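Local coordinates for uncharacterized protein conserved in bacteria with a cystatin-like fold (Silicibacter pomeroyi, PDB 3FLJ) that is of unknown function but has the cystatin-like fold of SnoaL-like proteins, a curved sheet and packed helices that in relatives often enclose a small-molecule pocket, at residues D46-P51 and L116-E121; K88-E93 and I109-G114; G99-V104 and P126-G131; G72-E77 and D135-R140; R26-V31 and F78-I83. One frame throughout, in Å; residues are numbered along the deposited sequence. Where two conformers were deposited one is given.

Interaction 1 of 5, residues D46-P51 and L116-E121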
# COMPACT_ATOMS: atom_id res chain seq x y z
N ASP A 46 -19.87 4.58 11.62
CA ASP A 46 -19.97 3.48 10.65
C ASP A 46 -18.67 3.30 9.82
O ASP A 46 -18.72 2.92 8.64
CB ASP A 46 -21.21 3.70 9.74
CG ASP A 46 -21.17 5.04 8.94
OD1 ASP A 46 -20.23 5.87 9.10
OD2 ASP A 46 -22.12 5.26 8.16
N VAL A 47 -17.51 3.56 10.45
CA VAL A 47 -16.19 3.42 9.80
C VAL A 47 -16.00 2.00 9.23
O VAL A 47 -16.45 1.03 9.84
CB VAL A 47 -14.99 3.74 10.78
CG1 VAL A 47 -15.00 2.81 12.02
CG2 VAL A 47 -13.63 3.67 10.04
N ARG A 48 -15.40 1.92 8.04
CA ARG A 48 -15.09 0.67 7.35
C ARG A 48 -13.58 0.48 7.40
O ARG A 48 -12.84 1.36 6.95
CB ARG A 48 -15.58 0.75 5.91
CG ARG A 48 -17.09 0.81 5.81
CD ARG A 48 -17.59 0.98 4.39
NE ARG A 48 -17.37 2.31 3.79
CZ ARG A 48 -18.03 3.45 4.09
NH1 ARG A 48 -19.00 3.51 5.01
NH2 ARG A 48 -17.71 4.58 3.44
N PHE A 49 -13.13 -0.63 8.00
CA PHE A 49 -11.70 -0.99 8.07
C PHE A 49 -11.48 -2.23 7.18
O PHE A 49 -12.15 -3.24 7.38
CB PHE A 49 -11.24 -1.25 9.50
CG PHE A 49 -9.82 -1.73 9.59
CD1 PHE A 49 -8.76 -0.86 9.32
CD2 PHE A 49 -9.54 -3.07 9.89
CE1 PHE A 49 -7.42 -1.30 9.37
CE2 PHE A 49 -8.21 -3.54 9.94
CZ PHE A 49 -7.14 -2.66 9.69
N MSE A 50 -10.54 -2.11 6.24
CA MSE A 50 -10.19 -3.17 5.29
C MSE A 50 -8.72 -3.57 5.53
O MSE A 50 -7.80 -2.82 5.16
CB MSE A 50 -10.43 -2.65 3.88
CG MSE A 50 -11.91 -2.58 3.52
SE MSE A 50 -12.24 -1.23 2.19
CE MSE A 50 -12.08 0.37 3.36
N PRO A 51 -8.47 -4.76 6.15
CA PRO A 51 -7.10 -5.13 6.49
C PRO A 51 -6.25 -5.61 5.30
O PRO A 51 -6.81 -5.93 4.27
CB PRO A 51 -7.32 -6.27 7.48
CG PRO A 51 -8.51 -6.96 6.97
CD PRO A 51 -9.41 -5.85 6.53
N LEU A 116 -13.86 12.90 10.51
CA LEU A 116 -13.58 11.58 11.11
C LEU A 116 -13.22 10.59 10.01
O LEU A 116 -13.58 10.79 8.83
CB LEU A 116 -14.78 11.09 11.93
CG LEU A 116 -15.23 11.99 13.09
CD1 LEU A 116 -16.50 11.47 13.76
CD2 LEU A 116 -14.12 12.18 14.13
N ILE A 117 -12.53 9.51 10.39
CA ILE A 117 -12.10 8.46 9.47
C ILE A 117 -13.32 7.62 9.06
O ILE A 117 -13.92 6.96 9.91
CB ILE A 117 -10.99 7.56 10.08
CG1 ILE A 117 -9.74 8.41 10.44
CG2 ILE A 117 -10.61 6.43 9.12
CD1 ILE A 117 -8.64 7.66 11.17
N GLN A 118 -13.68 7.69 7.77
CA GLN A 118 -14.82 6.96 7.20
C GLN A 118 -14.37 5.62 6.61
O GLN A 118 -15.06 4.63 6.80
CB GLN A 118 -15.52 7.81 6.13
CG GLN A 118 -16.88 7.27 5.64
CD GLN A 118 -17.94 7.21 6.75
OE1 GLN A 118 -18.49 8.24 7.16
NE2 GLN A 118 -18.24 6.00 7.23
N ASP A 119 -13.28 5.63 5.84
CA ASP A 119 -12.68 4.41 5.24
C ASP A 119 -11.21 4.37 5.61
O ASP A 119 -10.52 5.38 5.48
CB ASP A 119 -12.80 4.41 3.73
CG ASP A 119 -14.24 4.36 3.27
OD1 ASP A 119 -14.87 3.31 3.45
OD2 ASP A 119 -14.71 5.37 2.71
N PHE A 120 -10.74 3.20 6.04
CA PHE A 120 -9.37 2.94 6.50
C PHE A 120 -9.01 1.59 5.85
O PHE A 120 -9.46 0.54 6.30
CB PHE A 120 -9.40 2.88 8.04
CG PHE A 120 -8.04 2.95 8.73
CD1 PHE A 120 -6.88 2.34 8.22
CD2 PHE A 120 -7.96 3.58 9.98
CE1 PHE A 120 -5.66 2.42 8.91
CE2 PHE A 120 -6.73 3.66 10.68
CZ PHE A 120 -5.58 3.06 10.14
N GLU A 121 -8.21 1.64 4.78
CA GLU A 121 -7.80 0.47 4.01
C GLU A 121 -6.29 0.32 4.08
O GLU A 121 -5.57 1.28 3.79
CB GLU A 121 -8.28 0.64 2.57
CG GLU A 121 -8.03 -0.55 1.66
CD GLU A 121 -8.83 -0.48 0.38
OE1 GLU A 121 -9.18 0.63 -0.06
OE2 GLU A 121 -9.12 -1.53 -0.19
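R48, F49 and M50 pair with D119, F120 and E121 in parallel, the two short strands running 9° apart, and the bonds R48 N to Q118 O, F120 N to R48 O and M50 N to F120 O (2.9 Å) alternate between them. R48 and D119 lie alongside each other on one face and form a salt bridge, R48 NE to D119 OD1 at 2.7 Å and R48 NH2 to D119 OD2 at 3.2 Å. The guanidinium and carboxylate planes are 61° apart and the N-H groups point poorly at the oxygens, so both are weak as hydrogen bonds. The guanidinium reaches the carboxylate through a bend at chi3 that also lays one face of the group under the carbonyl O of Q118.

A classic beta bulge sets Q118 and D119 together opposite T110 in strand 117-125 of this cystatin-like sheet. From the bulge Q118 NE2 donates to D46 OD1 at 2.7 Å, nearly straight and in the plane of its own amide but from above the carboxylate plane. N112 holds the other end of that amide, OE1.

On the opposite face F49 turns its edge to the face of F120 in a T-shaped stack, centroids 5.5 Å apart and planes at 76°. Back on the R48 face, M50, a selenomethionine, packs CB on E121 CG at 3.9 Å, while the E121 carboxylate is salt-bridged to R125 and R81 of the second subunit.

Interaction 2 of 5, residues K88-E93 and I109-G114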
# COMPACT_ATOMS: atom_id res chain seq x y z
N LYS A 88 -9.65 15.44 2.21
CA LYS A 88 -10.25 14.21 2.74
C LYS A 88 -9.56 12.92 2.31
O LYS A 88 -9.91 11.88 2.85
CB LYS A 88 -11.74 14.19 2.38
CG LYS A 88 -12.48 15.31 3.14
CD LYS A 88 -13.95 15.41 2.81
CE LYS A 88 -14.61 16.47 3.69
NZ LYS A 88 -13.97 17.82 3.60
N ASP A 89 -8.56 13.00 1.43
CA ASP A 89 -7.89 11.83 0.83
C ASP A 89 -6.43 11.79 1.25
O ASP A 89 -5.69 12.71 0.92
CB ASP A 89 -7.97 11.97 -0.70
CG ASP A 89 -9.41 11.94 -1.21
OD1 ASP A 89 -10.13 11.00 -0.84
OD2 ASP A 89 -9.81 12.86 -1.96
N TRP A 90 -6.03 10.74 1.99
CA TRP A 90 -4.66 10.60 2.52
C TRP A 90 -4.07 9.20 2.39
O TRP A 90 -4.82 8.21 2.39
CB TRP A 90 -4.62 11.01 4.00
CG TRP A 90 -4.99 12.44 4.22
CD1 TRP A 90 -6.24 12.94 4.39
CD2 TRP A 90 -4.10 13.56 4.23
NE1 TRP A 90 -6.19 14.30 4.52
CE2 TRP A 90 -4.90 14.72 4.43
CE3 TRP A 90 -2.71 13.70 4.11
CZ2 TRP A 90 -4.35 16.01 4.52
CZ3 TRP A 90 -2.16 14.98 4.19
CH2 TRP A 90 -2.98 16.12 4.40
N ALA A 91 -2.74 9.13 2.27
CA ALA A 91 -1.97 7.88 2.21
C ALA A 91 -0.81 8.06 3.19
O ALA A 91 0.05 8.92 2.97
CB ALA A 91 -1.46 7.63 0.80
N LEU A 92 -0.84 7.32 4.31
CA LEU A 92 0.20 7.38 5.34
C LEU A 92 1.08 6.13 5.22
O LEU A 92 0.67 5.02 5.59
CB LEU A 92 -0.38 7.50 6.75
CG LEU A 92 -1.17 8.75 7.13
CD1 LEU A 92 -2.53 8.76 6.50
CD2 LEU A 92 -1.28 8.89 8.68
N GLU A 93 2.28 6.33 4.69
CA GLU A 93 3.26 5.26 4.48
C GLU A 93 3.99 4.99 5.79
O GLU A 93 4.47 5.93 6.41
CB GLU A 93 4.24 5.68 3.40
CG GLU A 93 5.40 4.75 3.10
CD GLU A 93 6.38 5.41 2.16
OE1 GLU A 93 5.93 6.11 1.24
OE2 GLU A 93 7.58 5.29 2.34
N ILE A 109 -6.63 6.49 3.85
CA ILE A 109 -7.67 7.13 4.66
C ILE A 109 -8.55 8.04 3.83
O ILE A 109 -8.04 8.83 3.04
CB ILE A 109 -7.04 7.96 5.81
CG1 ILE A 109 -6.19 7.07 6.74
CG2 ILE A 109 -8.11 8.71 6.65
CD1 ILE A 109 -6.91 5.93 7.46
N THR A 110 -9.87 7.90 4.01
CA THR A 110 -10.89 8.78 3.44
C THR A 110 -11.64 9.37 4.64
O THR A 110 -12.19 8.62 5.45
CB THR A 110 -11.87 8.05 2.52
OG1 THR A 110 -11.13 7.24 1.60
CG2 THR A 110 -12.73 9.07 1.75
N LEU A 111 -11.61 10.70 4.75
CA LEU A 111 -12.32 11.42 5.82
C LEU A 111 -13.71 11.81 5.33
O LEU A 111 -13.92 12.00 4.12
CB LEU A 111 -11.55 12.67 6.27
CG LEU A 111 -10.10 12.46 6.76
CD1 LEU A 111 -9.41 13.81 7.05
CD2 LEU A 111 -10.03 11.54 7.98
N ASN A 112 -14.65 11.91 6.26
CA ASN A 112 -16.04 12.38 5.97
C ASN A 112 -16.11 13.91 6.18
O ASN A 112 -15.09 14.51 6.57
CB ASN A 112 -17.10 11.59 6.78
CG ASN A 112 -16.98 11.74 8.30
OD1 ASN A 112 -16.39 12.68 8.82
ND2 ASN A 112 -17.57 10.79 9.01
N GLU A 113 -17.29 14.52 5.95
CA GLU A 113 -17.54 15.97 6.13
C GLU A 113 -17.17 16.46 7.54
O GLU A 113 -16.68 17.57 7.71
CB GLU A 113 -19.03 16.30 5.84
CG GLU A 113 -19.42 17.80 5.90
CD GLU A 113 -20.90 18.07 5.62
OE1 GLU A 113 -21.53 17.34 4.83
OE2 GLU A 113 -21.43 19.03 6.20
N GLY A 114 -17.43 15.61 8.54
CA GLY A 114 -17.11 15.90 9.94
C GLY A 114 -15.64 15.73 10.34
O GLY A 114 -15.29 15.96 11.50
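Three backbone hydrogen bonds join W90 and K88 to I109 and L111. W90 and I109 are the hydrogen-bonded pair, with W90 N to I109 O at 3.0 Å and I109 N to W90 O at 2.9 Å; the third, L111 N to K88 O, is the shortest at 2.8 Å. D89 and T110 between them make the non-hydrogen-bonded pair, where T110 CA comes within 3.3 Å of K88 O in a C-H...O contact.

Apolar contacts gather on the face of W90 and I109. L92 CD1 touches I109 CG1 at 4.0 Å, the two side chains slanting across each other, and L111 sends CD1 to the pyrrole side of the indole, 4.1 Å from W90 NE1. That N-H is spent on the carbonyl of G87. The same face is covered by helix 22-31, with M27 packed on both L92 and I109. Aliphatic packing also comes from K88, extended as far as CE, its methylenes lying along the backbone of L111 and N112, with CE 3.5 Å from N112 O.

Among the charged groups, D89 is met by R82 of the second subunit, which also takes the carbonyl of I109; D89 OD1 lies 4.1 Å from T110 CG2.

The strands run at 150° to each other and form the open end of the antiparallel hairpin 89-98/101-111, part of the curved sheet that defines the cystatin-like fold.

Interaction 3 of 5, residues G99-V104 and P126-G131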
# COMPACT_ATOMS: atom_id res chain seq x y z
N GLY A 99 7.46 -9.48 14.43
CA GLY A 99 8.50 -10.33 15.00
C GLY A 99 9.83 -9.87 14.43
O GLY A 99 10.16 -8.68 14.52
N GLU A 100 10.57 -10.79 13.82
CA GLU A 100 11.85 -10.48 13.14
C GLU A 100 11.69 -10.09 11.66
O GLU A 100 12.69 -9.69 11.05
CB GLU A 100 12.82 -11.68 13.27
CG GLU A 100 13.16 -12.07 14.73
CD GLU A 100 13.80 -10.93 15.56
OE1 GLU A 100 14.53 -10.08 14.98
OE2 GLU A 100 13.57 -10.89 16.79
N LEU A 101 10.48 -10.14 11.11
CA LEU A 101 10.22 -9.87 9.70
C LEU A 101 9.90 -8.40 9.47
O LEU A 101 9.03 -7.86 10.16
CB LEU A 101 9.06 -10.71 9.19
CG LEU A 101 9.19 -12.24 9.21
CD1 LEU A 101 7.87 -12.85 8.81
CD2 LEU A 101 10.31 -12.72 8.28
N ASP A 102 10.54 -7.79 8.47
CA ASP A 102 10.31 -6.39 8.11
C ASP A 102 9.04 -6.23 7.29
O ASP A 102 8.68 -7.14 6.53
CB ASP A 102 11.49 -5.84 7.28
CG ASP A 102 12.77 -5.79 8.07
OD1 ASP A 102 12.81 -5.01 9.05
OD2 ASP A 102 13.72 -6.50 7.70
N ALA A 103 8.39 -5.07 7.43
CA ALA A 103 7.20 -4.72 6.66
C ALA A 103 7.17 -3.23 6.32
O ALA A 103 7.68 -2.41 7.08
CB ALA A 103 5.91 -5.09 7.42
N VAL A 104 6.60 -2.92 5.15
CA VAL A 104 6.27 -1.56 4.71
C VAL A 104 4.78 -1.59 4.32
O VAL A 104 4.32 -2.56 3.70
CB VAL A 104 7.15 -1.09 3.53
CG1 VAL A 104 6.69 0.26 2.99
CG2 VAL A 104 8.61 -1.00 3.99
N PRO A 126 6.30 -7.25 2.65
CA PRO A 126 6.26 -8.30 1.64
C PRO A 126 5.20 -9.36 2.02
O PRO A 126 4.72 -9.38 3.16
CB PRO A 126 7.66 -8.88 1.71
CG PRO A 126 7.96 -8.83 3.17
CD PRO A 126 7.38 -7.51 3.62
N TYR A 127 4.89 -10.24 1.07
CA TYR A 127 3.91 -11.35 1.25
C TYR A 127 4.09 -12.16 2.55
O TYR A 127 3.14 -12.29 3.32
CB TYR A 127 3.96 -12.28 0.01
CG TYR A 127 3.12 -13.54 0.04
CD1 TYR A 127 1.74 -13.49 -0.20
CD2 TYR A 127 3.71 -14.80 0.26
CE1 TYR A 127 0.96 -14.67 -0.20
CE2 TYR A 127 2.93 -15.99 0.25
CZ TYR A 127 1.56 -15.91 0.01
OH TYR A 127 0.76 -17.02 0.01
N LYS A 128 5.33 -12.62 2.80
CA LYS A 128 5.66 -13.44 3.99
C LYS A 128 5.34 -12.76 5.34
O LYS A 128 4.85 -13.42 6.27
CB LYS A 128 7.14 -13.88 3.94
CG LYS A 128 7.60 -14.91 4.96
CD LYS A 128 9.11 -15.21 4.88
CE LYS A 128 9.52 -15.86 3.55
NZ LYS A 128 10.94 -16.37 3.52
N THR A 129 5.60 -11.45 5.44
CA THR A 129 5.32 -10.66 6.65
C THR A 129 3.81 -10.47 6.85
O THR A 129 3.33 -10.51 8.00
CB THR A 129 6.05 -9.31 6.66
OG1 THR A 129 7.43 -9.52 6.33
CG2 THR A 129 5.95 -8.64 8.03
N VAL A 130 3.07 -10.28 5.75
CA VAL A 130 1.59 -10.20 5.80
C VAL A 130 1.01 -11.54 6.31
O VAL A 130 0.08 -11.53 7.10
CB VAL A 130 0.97 -9.76 4.44
CG1 VAL A 130 -0.57 -9.82 4.50
CG2 VAL A 130 1.45 -8.30 4.06
N GLY A 131 1.58 -12.67 5.86
CA GLY A 131 1.21 -14.02 6.36
C GLY A 131 1.41 -14.15 7.87
O GLY A 131 0.53 -14.68 8.58
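The start of the helix 127-143, which follows the last sheet strand of the cystatin-like fold, packs here across the strand 101-111 near the turn of its hairpin, the two short axes 103° apart and 7.8 Å at closest approach. T129 carries the contact. Its OG1 donates to the carbonyl O of D102 at 2.7 Å, tilted 34° from the carbonyl plane, and so joins the first turn of the helix to the strand backbone. With chi1 at -49° the hydroxyl lies beside the backbone N, while CG2 takes the position opposite that N and packs on A103 CB at 3.6 Å. A valine in place of T129 would probably keep much of the methyl packing but leave the carbonyl of D102 without this hydroxyl donor.

P126, at the N-cap position and preceded by a cis peptide bond, adds a second touch on the same carbonyl, its ring carbon CD lying 3.2 Å from D102 O. Beyond this point the second subunit closes in, where Y127 stacks its ring on Y127 of the other copy. At the outer end of the contact L101 points at the helix, with CB 3.5 Å from T129 OG1 and its branch tip CD1 4.0 Å from the backbone O of K128.

Interaction 4 of 5, residues G72-E77 and D135-R140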
# COMPACT_ATOMS: atom_id res chain seq x y z
N GLY A 72 -1.72 -2.73 16.24
CA GLY A 72 -0.68 -1.94 16.93
C GLY A 72 0.16 -2.75 17.90
O GLY A 72 1.37 -2.51 18.02
N GLN A 73 -0.48 -3.69 18.59
CA GLN A 73 0.18 -4.63 19.50
C GLN A 73 1.11 -5.61 18.77
O GLN A 73 2.21 -5.88 19.26
CB GLN A 73 -0.86 -5.44 20.30
CG GLN A 73 -1.64 -4.63 21.34
CD GLN A 73 -1.07 -4.68 22.74
OE1 GLN A 73 0.12 -4.97 22.95
NE2 GLN A 73 -1.92 -4.42 23.72
N VAL A 74 0.65 -6.15 17.62
CA VAL A 74 1.44 -7.08 16.80
C VAL A 74 2.70 -6.39 16.25
O VAL A 74 3.80 -6.95 16.37
CB VAL A 74 0.61 -7.69 15.63
CG1 VAL A 74 1.48 -8.54 14.69
CG2 VAL A 74 -0.54 -8.54 16.17
N PHE A 75 2.54 -5.18 15.70
CA PHE A 75 3.67 -4.44 15.14
C PHE A 75 4.68 -3.96 16.20
O PHE A 75 4.30 -3.65 17.32
CB PHE A 75 3.24 -3.20 14.33
CG PHE A 75 2.43 -3.49 13.07
CD1 PHE A 75 2.60 -4.66 12.28
CD2 PHE A 75 1.58 -2.48 12.58
CE1 PHE A 75 1.87 -4.84 11.10
CE2 PHE A 75 0.86 -2.66 11.38
CZ PHE A 75 0.99 -3.83 10.64
N SER A 76 5.95 -3.94 15.81
CA SER A 76 7.05 -3.40 16.60
C SER A 76 7.86 -2.48 15.69
O SER A 76 7.78 -2.59 14.46
CB SER A 76 7.91 -4.51 17.18
OG SER A 76 8.36 -5.39 16.17
N GLU A 77 8.64 -1.58 16.31
CA GLU A 77 9.48 -0.61 15.61
C GLU A 77 8.66 0.20 14.58
O GLU A 77 9.11 0.45 13.47
CB GLU A 77 10.68 -1.32 14.95
CG GLU A 77 11.53 -2.17 15.90
CD GLU A 77 12.83 -2.74 15.28
OE1 GLU A 77 13.20 -2.38 14.13
OE2 GLU A 77 13.49 -3.57 15.96
N ASP A 135 -1.53 -14.63 10.79
CA ASP A 135 -1.44 -15.65 11.84
C ASP A 135 -1.54 -15.04 13.24
O ASP A 135 -2.32 -15.53 14.06
CB ASP A 135 -0.18 -16.51 11.69
CG ASP A 135 -0.18 -17.38 10.41
OD1 ASP A 135 -1.25 -17.55 9.76
OD2 ASP A 135 0.91 -17.90 10.07
N ALA A 136 -0.78 -13.96 13.49
CA ALA A 136 -0.82 -13.24 14.79
C ALA A 136 -2.22 -12.67 15.10
O ALA A 136 -2.68 -12.77 16.25
CB ALA A 136 0.24 -12.14 14.86
N MSE A 137 -2.87 -12.11 14.09
CA MSE A 137 -4.23 -11.52 14.23
C MSE A 137 -5.32 -12.57 14.42
O MSE A 137 -6.26 -12.32 15.19
CB MSE A 137 -4.57 -10.58 13.05
CG MSE A 137 -3.76 -9.27 13.03
SE MSE A 137 -4.08 -8.14 14.58
CE MSE A 137 -6.00 -7.74 14.20
N ASN A 138 -5.21 -13.72 13.74
CA ASN A 138 -6.14 -14.84 13.97
C ASN A 138 -6.10 -15.25 15.46
O ASN A 138 -7.16 -15.41 16.07
CB ASN A 138 -5.81 -16.07 13.12
CG ASN A 138 -6.10 -15.88 11.64
OD1 ASN A 138 -6.84 -14.97 11.22
ND2 ASN A 138 -5.50 -16.76 10.83
N ALA A 139 -4.89 -15.38 16.02
CA ALA A 139 -4.70 -15.75 17.43
C ALA A 139 -5.30 -14.71 18.41
O ALA A 139 -6.02 -15.08 19.34
CB ALA A 139 -3.21 -15.98 17.73
N ARG A 140 -5.02 -13.43 18.17
CA ARG A 140 -5.53 -12.33 19.02
C ARG A 140 -7.05 -12.16 19.01
O ARG A 140 -7.67 -12.03 20.08
CB ARG A 140 -4.89 -11.00 18.62
CG ARG A 140 -3.46 -10.91 19.02
CD ARG A 140 -2.85 -9.64 18.56
NE ARG A 140 -1.61 -9.37 19.29
CZ ARG A 140 -1.52 -8.83 20.52
NH1 ARG A 140 -2.60 -8.49 21.24
NH2 ARG A 140 -0.31 -8.65 21.06
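V74 and R140, followed by Q73, bury the most surface where the end of helix 61-74 meets the C-terminal half of helix 127-143, two helices packed beside the sheet of the cystatin-like fold. The nearest backbones, V74 and A136, stay 6.9 Å apart between CA atoms, so side chains bridge the helices.

V74 is held through both methyls. Its chi1 of 174° sets CG1 opposite the backbone N, where it meets A136 CB at 3.8 Å; CG2, beside that N, lies 3.9 Å from the selenium SE of M137, a selenomethionine. CG2 also rests on R140, whose chain is extended from CG to NE and runs antiparallel to the valine side chain. The closest atoms of that pair are V74 CG2 and R140 NE, at 3.4 Å.

The extension carries the guanidinium onto the aliphatic root of Q73, with the two side chains crossing at about a right angle. The contact is one of packing: CB sits over one guanidinium face, offset toward its rim. Polar ties are made elsewhere, R140 NH1 to H70 ND1 being a weak hydrogen bond within the same chain. V74 also touches L133 of the same partner helix, and V98 of strand 89-98, which ties the pair to the sheet. Over the guanidinium face, the nearest approach is Q73 CB to R140 NH2 at 3.3 Å.

Interaction 5 of 5, residues R26-V31 and F78-I83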
# COMPACT_ATOMS: atom_id res chain seq x y z
N ARG A 26 -3.43 13.87 14.48
CA ARG A 26 -3.78 13.11 15.70
C ARG A 26 -3.62 11.59 15.52
O ARG A 26 -3.14 10.90 16.43
CB ARG A 26 -5.20 13.48 16.19
CG ARG A 26 -5.68 12.84 17.51
CD ARG A 26 -4.70 12.98 18.68
NE ARG A 26 -5.25 12.42 19.91
CZ ARG A 26 -4.55 12.12 21.02
NH1 ARG A 26 -3.23 12.32 21.13
NH2 ARG A 26 -5.21 11.60 22.07
N MSE A 27 -4.00 11.08 14.36
CA MSE A 27 -3.88 9.66 14.00
C MSE A 27 -2.44 9.11 14.09
O MSE A 27 -2.25 7.97 14.51
CB MSE A 27 -4.44 9.48 12.59
CG MSE A 27 -4.41 8.16 11.99
SE MSE A 27 -4.96 8.39 10.18
CE MSE A 27 -4.59 6.61 9.83
N GLN A 28 -1.45 9.92 13.67
CA GLN A 28 -0.03 9.52 13.67
C GLN A 28 0.45 9.17 15.07
O GLN A 28 1.00 8.08 15.29
CB GLN A 28 0.86 10.60 13.08
CG GLN A 28 0.69 10.78 11.60
CD GLN A 28 1.43 11.99 11.09
OE1 GLN A 28 0.82 12.93 10.56
NE2 GLN A 28 2.75 12.01 11.27
N GLU A 29 0.23 10.10 15.99
CA GLU A 29 0.58 9.91 17.41
C GLU A 29 -0.17 8.79 18.17
O GLU A 29 0.40 8.24 19.12
CB GLU A 29 0.56 11.26 18.18
CG GLU A 29 -0.74 12.14 18.15
CD GLU A 29 -0.54 13.59 18.64
OE1 GLU A 29 0.61 14.04 18.85
OE2 GLU A 29 -1.56 14.30 18.79
N VAL A 30 -1.37 8.39 17.70
CA VAL A 30 -2.26 7.41 18.37
C VAL A 30 -2.25 5.99 17.78
O VAL A 30 -2.26 5.01 18.55
CB VAL A 30 -3.73 7.98 18.39
CG1 VAL A 30 -4.75 6.96 18.86
CG2 VAL A 30 -3.79 9.21 19.27
N VAL A 31 -2.31 5.87 16.45
CA VAL A 31 -2.33 4.55 15.73
C VAL A 31 -1.06 3.72 15.99
O VAL A 31 -1.15 2.48 16.15
CB VAL A 31 -2.61 4.73 14.19
CG1 VAL A 31 -2.42 3.43 13.40
CG2 VAL A 31 -4.02 5.24 13.97
N PHE A 78 7.43 0.57 14.95
CA PHE A 78 6.51 1.22 14.03
C PHE A 78 6.83 2.70 13.91
O PHE A 78 7.07 3.38 14.91
CB PHE A 78 5.05 1.05 14.49
CG PHE A 78 4.03 1.56 13.50
CD1 PHE A 78 3.69 2.93 13.45
CD2 PHE A 78 3.42 0.69 12.59
CE1 PHE A 78 2.77 3.42 12.52
CE2 PHE A 78 2.48 1.16 11.66
CZ PHE A 78 2.16 2.53 11.62
N ARG A 79 6.82 3.19 12.67
CA ARG A 79 6.91 4.63 12.41
C ARG A 79 6.40 4.95 11.02
O ARG A 79 6.59 4.16 10.08
CB ARG A 79 8.32 5.23 12.61
CG ARG A 79 9.41 4.94 11.57
CD ARG A 79 9.81 3.50 11.56
NE ARG A 79 10.92 3.25 10.63
CZ ARG A 79 11.65 2.13 10.57
NH1 ARG A 79 11.40 1.08 11.36
NH2 ARG A 79 12.64 2.05 9.67
N TYR A 80 5.75 6.11 10.89
CA TYR A 80 5.35 6.62 9.59
C TYR A 80 6.59 7.19 8.92
O TYR A 80 7.51 7.65 9.61
CB TYR A 80 4.22 7.65 9.70
CG TYR A 80 2.90 7.00 10.06
CD1 TYR A 80 2.18 6.29 9.10
CD2 TYR A 80 2.36 7.11 11.35
CE1 TYR A 80 0.95 5.67 9.40
CE2 TYR A 80 1.11 6.50 11.67
CZ TYR A 80 0.41 5.79 10.68
OH TYR A 80 -0.78 5.20 10.97
N ARG A 81 6.65 7.08 7.59
CA ARG A 81 7.74 7.61 6.76
C ARG A 81 7.27 8.84 6.00
O ARG A 81 7.91 9.88 6.07
CB ARG A 81 8.26 6.55 5.80
CG ARG A 81 8.77 5.32 6.55
CD ARG A 81 9.70 4.46 5.75
NE ARG A 81 9.12 3.96 4.49
CZ ARG A 81 9.67 3.01 3.72
NH1 ARG A 81 10.79 2.38 4.07
NH2 ARG A 81 9.07 2.66 2.59
N ARG A 82 6.15 8.70 5.27
CA ARG A 82 5.57 9.79 4.48
C ARG A 82 4.06 9.93 4.70
O ARG A 82 3.37 8.93 4.77
CB ARG A 82 5.89 9.61 3.00
CG ARG A 82 7.36 9.81 2.68
CD ARG A 82 7.58 9.82 1.18
NE ARG A 82 7.30 8.53 0.54
CZ ARG A 82 7.30 8.30 -0.79
NH1 ARG A 82 7.59 9.25 -1.66
NH2 ARG A 82 7.03 7.08 -1.27
N ILE A 83 3.60 11.18 4.83
CA ILE A 83 2.19 11.54 4.99
C ILE A 83 1.85 12.28 3.71
O ILE A 83 2.32 13.40 3.52
CB ILE A 83 1.94 12.46 6.25
CG1 ILE A 83 2.59 11.90 7.53
CG2 ILE A 83 0.44 12.70 6.46
CD1 ILE A 83 2.16 10.50 7.90
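Y80 and I83 reach from the strand 78-86 to Q28 and V31 on helix 22-31, the N-terminal helix of the cystatin-like fold, which lies against the sheet. Y80 has chi1 at -72°, placing CG beside its backbone N and opposite its carbonyl carbon, and the ring extends toward the helix. There the CE2 corner comes 3.8 Å from Q28 CA, and the carbonyl O of Q28 lies in plane at the ring edge. F78 CE1 sits over one face of the same ring.

Q28 is extended beyond CG, so its amide passes the ring and meets I83 from the helix side. Q28 CD is 3.6 Å from I83 CD1, and the amide plane stands 79° from that of the tyrosine ring. An alanine here is likely to open a gap beside I83 CD1 and CG1, where the amide packs, and to take away the CG touch on Y80 CD2.

The phenol oxygen is hydrogen-bonded to D107, and CE of M27, a selenomethionine, lies 4.2 Å from Y80 OH. The V31 side chain is about 3 Å from an unidentified bound molecule, probably from the crystallisation liquor, though such molecules can mark pockets. With chi1 at 171°, V31 turns CG1 to the tyrosine, 3.4 Å from Y80 OH.

From the N terminus, helix 22-31 opens interaction 5, which closes at strand 78-86, before interactions 2 and 3 open, and ties that helix to the sheet. Inside its span the chain opens interaction 1 at 46-51 and interaction 4 at 72-77, so both cross it. Interaction 2, a short hairpin closure, lies within the spans of 1 and 4. Interaction 1 closes at 116-121, pairing strands 47-50 and 117-125. Interaction 3, opened at 99-104, sets helix 127-143 on strand 101-111 and crosses 1 and 2, yet stays within 4. Interaction 4 closes last, at 135-140, crosses 1 and joins two helices. Interactions 1, 2 and 5 meet around M27; interactions 3 and 4 share helix 127-143.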